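Local structure of NANS (YJHS), A 9-O-acetyl N-acetylneuraminic acid esterase (Escherichia coli O157:H7 EDL933, 3PT5) at residues S169-R172 against A173-K177; V211-F214 against R215-L218. The protein is a sialic acid-specific esterase of the SGNH hydrolase group that probably removes the 9-O-acetyl group from 9-O-acetyl-N-acetylneuraminic acid. All coordinates share one frame; numbering follows the deposited sequence.

Neither contact closes a long loop: each is a turn within a single helix, and the two follow in series without nesting or crossing. Contact 1 comes first, near the C-terminal end of helix 162-176, which precedes strand 182-189. The chain then runs through that strand of the central mixed sheet into helix 203-218, whose last turns are contact 2, before it returns to the sheet as strand 233-236. The two turns meet directly. R172 NH2 reaches D217 O at 2.7 Å, a probable hydrogen bond, while T171 CG2 packs against F214 and L218, joining the neighbouring helices above strand 182-189.

Contact 1. Residues S169-R172 against A173-K177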
# COMPACT_ATOMS: atom_id res chain seq x y z
N SER A 169 8.02 -12.42 5.83
CA SER A 169 9.39 -12.18 6.26
C SER A 169 9.63 -10.73 6.68
O SER A 169 10.27 -10.50 7.72
CB SER A 169 10.36 -12.64 5.17
OG SER A 169 11.34 -11.64 4.91
N ARG A 170 9.08 -9.77 5.93
CA ARG A 170 9.22 -8.36 6.28
C ARG A 170 8.39 -7.96 7.50
O ARG A 170 8.84 -7.16 8.30
CB ARG A 170 8.88 -7.47 5.09
CG ARG A 170 10.00 -7.40 4.12
CD ARG A 170 9.59 -6.88 2.80
NE ARG A 170 9.28 -5.46 2.69
CZ ARG A 170 10.17 -4.46 2.70
NH1 ARG A 170 11.45 -4.67 3.01
NH2 ARG A 170 9.74 -3.25 2.46
N THR A 171 7.19 -8.51 7.63
CA THR A 171 6.37 -8.24 8.82
C THR A 171 7.06 -8.76 10.07
O THR A 171 7.12 -8.06 11.10
CB THR A 171 4.96 -8.82 8.67
OG1 THR A 171 4.33 -8.19 7.55
CG2 THR A 171 4.10 -8.57 9.93
N ARG A 172 7.59 -9.98 9.98
CA ARG A 172 8.31 -10.58 11.11
C ARG A 172 9.51 -9.73 11.46
O ARG A 172 9.75 -9.47 12.63
CB ARG A 172 8.80 -11.97 10.76
CG ARG A 172 7.80 -13.06 10.91
CD ARG A 172 8.45 -14.35 10.41
NE ARG A 172 7.66 -15.52 10.74
CZ ARG A 172 7.64 -16.65 10.04
NH1 ARG A 172 8.38 -16.77 8.93
NH2 ARG A 172 6.89 -17.67 10.45
N ALA A 173 10.26 -9.28 10.45
CA ALA A 173 11.48 -8.50 10.64
C ALA A 173 11.16 -7.22 11.38
O ALA A 173 11.93 -6.77 12.23
CB ALA A 173 12.16 -8.17 9.29
N ALA A 174 10.01 -6.63 11.04
CA ALA A 174 9.61 -5.39 11.68
C ALA A 174 9.34 -5.59 13.17
O ALA A 174 9.67 -4.71 13.98
CB ALA A 174 8.39 -4.81 10.97
N LEU A 175 8.74 -6.72 13.51
CA LEU A 175 8.41 -7.05 14.91
C LEU A 175 9.64 -7.47 15.70
O LEU A 175 9.82 -7.05 16.85
CB LEU A 175 7.28 -8.08 14.98
CG LEU A 175 5.95 -7.62 14.33
CD1 LEU A 175 4.89 -8.73 14.33
CD2 LEU A 175 5.40 -6.34 14.99
N VAL A 176 10.49 -8.27 15.07
CA VAL A 176 11.76 -8.74 15.66
C VAL A 176 12.77 -7.62 15.98
O VAL A 176 13.57 -7.75 16.92
CB VAL A 176 12.43 -9.78 14.72
CG1 VAL A 176 13.92 -9.97 15.03
CG2 VAL A 176 11.67 -11.07 14.76
N LYS A 177 12.74 -6.55 15.20
CA LYS A 177 13.61 -5.38 15.39
C LYS A 177 13.60 -4.82 16.81
O LYS A 177 14.63 -4.37 17.29
CB LYS A 177 13.26 -4.26 14.41
CG LYS A 177 13.87 -4.44 13.01
CD LYS A 177 14.14 -3.10 12.37
CE LYS A 177 14.50 -3.26 10.90
NZ LYS A 177 15.87 -3.75 10.63
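V176 N donates to R172 O in the shortest bond of this turn, 2.8 Å long and fairly straight at the hydrogen (168°). Three further i to i+4 bonds run beside it along the α-helix: A173 N to S169 O and A174 N to R170 O, both 3.0 Å, and a longer one from L175 N to T171 O at 3.2 Å.

Methyl and methine groups gather around the same carbonyls. V176 turns CG2 to the side of its own backbone N, with CG1 anti to that N (chi1 162°), and this brings CG2 within 3.3 Å of R172 O. One residue earlier, L175 sets its CG beside its own backbone N and 3.5 Å from T171 O. Beyond that carbonyl the side chains barely meet: T171 CG2 and L175 CD1 are 4.5 Å apart, and both side chains touch F183 of strand 182-189. A173 CB sits 3.4 Å from S169 O on a different side of the helix.

The polar side chains look elsewhere. R170 buries its guanidinium against strand 122-130 and donates to the carbonyls of L55, A56 and P128, while T171 OG1 bonds to L167 O and T25 OG1. Past this turn, the A174 and L175 carbonyls receive the side-chain amides of N181 and Q224. With the backbone bonds along the turn made among themselves, most of its polar side chains are directed outward: R170 to the sheet, R172 to D217 O at the end of helix 203-218.

Contact 2. Residues V211-F214 against R215-L218; sequences VEAF and RRDL
F214 and L218, one helical turn apart, make the close-packed part of this contact. L218 CD2 lies over one face of the phenyl ring, 4.0 Å from the centroid of the F214 ring and only 13° off its normal, a CH-π contact. The ring reaches that place because CG is anti to the backbone N (chi1 -178°), and W233 meets it edge-to-face. CD2 of L218 also approaches F214 O to 3.2 Å, beside the weak backbone bond from L218 N to that oxygen. V211 and R215 run side by side, with V211 CG1 3.7 Å above the guanidinium plane of R215; the arginine's NH1 and NH2 donate to A263 O and A231 O.

Helix 203-218 is the connection of a β-α-β crossover, joining the adjacent parallel strands 182-189 and 233-236 in the central sheet of this SGNH hydrolase, and its buried side rests on both.

Toward solvent the hold is looser. R216 bends at chi3 (-67°), folding its guanidinium back over the helix so that one face lies over A213 CA and E212 O, with NH2 3.6 Å from A213 CA. The charges of E212 and R216 do not touch: OE1 of E212 and NH1 of R216 are 4.7 Å apart. A single water spans them, donating to E212 OE1 and accepting from R216 NH1 at 3.2 Å.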
# COMPACT_ATOMS: atom_id res chain seq x y z
N VAL A 211 -4.42 -15.56 4.10
CA VAL A 211 -4.64 -14.91 5.39
C VAL A 211 -4.46 -15.92 6.54
O VAL A 211 -3.80 -15.61 7.51
CB VAL A 211 -6.01 -14.27 5.49
CG1 VAL A 211 -6.22 -13.71 6.86
CG2 VAL A 211 -6.16 -13.16 4.45
N GLU A 212 -5.01 -17.12 6.41
CA GLU A 212 -4.79 -18.12 7.47
C GLU A 212 -3.31 -18.51 7.61
O GLU A 212 -2.82 -18.71 8.73
CB GLU A 212 -5.63 -19.39 7.27
CG GLU A 212 -7.12 -19.22 7.10
CD GLU A 212 -7.80 -20.50 6.61
OE1 GLU A 212 -7.46 -21.01 5.52
OE2 GLU A 212 -8.71 -20.99 7.32
N ALA A 213 -2.59 -18.61 6.49
CA ALA A 213 -1.16 -18.93 6.53
C ALA A 213 -0.37 -17.82 7.21
O ALA A 213 0.51 -18.08 8.04
CB ALA A 213 -0.62 -19.20 5.12
N PHE A 214 -0.69 -16.58 6.87
CA PHE A 214 -0.08 -15.41 7.48
C PHE A 214 -0.25 -15.46 9.01
O PHE A 214 0.71 -15.24 9.77
CB PHE A 214 -0.71 -14.13 6.88
CG PHE A 214 -0.12 -12.84 7.41
CD1 PHE A 214 1.02 -12.29 6.84
CD2 PHE A 214 -0.75 -12.14 8.47
CE1 PHE A 214 1.57 -11.07 7.30
CE2 PHE A 214 -0.22 -10.93 8.95
CZ PHE A 214 0.94 -10.38 8.37
N ARG A 215 -1.46 -15.74 9.46
CA ARG A 215 -1.78 -15.77 10.89
C ARG A 215 -1.05 -16.90 11.62
O ARG A 215 -0.54 -16.69 12.72
CB ARG A 215 -3.29 -15.81 11.10
CG ARG A 215 -3.93 -14.50 10.69
CD ARG A 215 -5.46 -14.52 10.72
NE ARG A 215 -5.96 -13.16 10.53
CZ ARG A 215 -7.24 -12.79 10.42
NH1 ARG A 215 -8.25 -13.66 10.49
NH2 ARG A 215 -7.52 -11.49 10.25
N ARG A 216 -0.96 -18.07 10.99
CA ARG A 216 -0.19 -19.19 11.54
C ARG A 216 1.27 -18.76 11.67
O ARG A 216 1.87 -18.91 12.74
CB ARG A 216 -0.31 -20.45 10.66
CG ARG A 216 -1.69 -21.12 10.72
CD ARG A 216 -1.69 -22.52 10.09
NE ARG A 216 -1.47 -22.48 8.64
CZ ARG A 216 -2.43 -22.37 7.72
NH1 ARG A 216 -3.70 -22.28 8.08
NH2 ARG A 216 -2.11 -22.35 6.44
N ASP A 217 1.82 -18.15 10.61
CA ASP A 217 3.23 -17.78 10.56
C ASP A 217 3.65 -16.63 11.50
O ASP A 217 4.85 -16.49 11.81
CB ASP A 217 3.65 -17.47 9.11
CG ASP A 217 3.72 -18.71 8.23
OD1 ASP A 217 3.73 -19.84 8.77
OD2 ASP A 217 3.77 -18.58 7.00
N LEU A 218 2.69 -15.82 11.95
CA LEU A 218 2.98 -14.68 12.81
C LEU A 218 2.53 -14.90 14.26
O LEU A 218 2.93 -14.15 15.15
CB LEU A 218 2.32 -13.40 12.26
CG LEU A 218 3.07 -12.61 11.17
CD1 LEU A 218 4.37 -12.08 11.75
CD2 LEU A 218 3.34 -13.45 9.92
O HOH W 1 -5.81 -22.92 5.73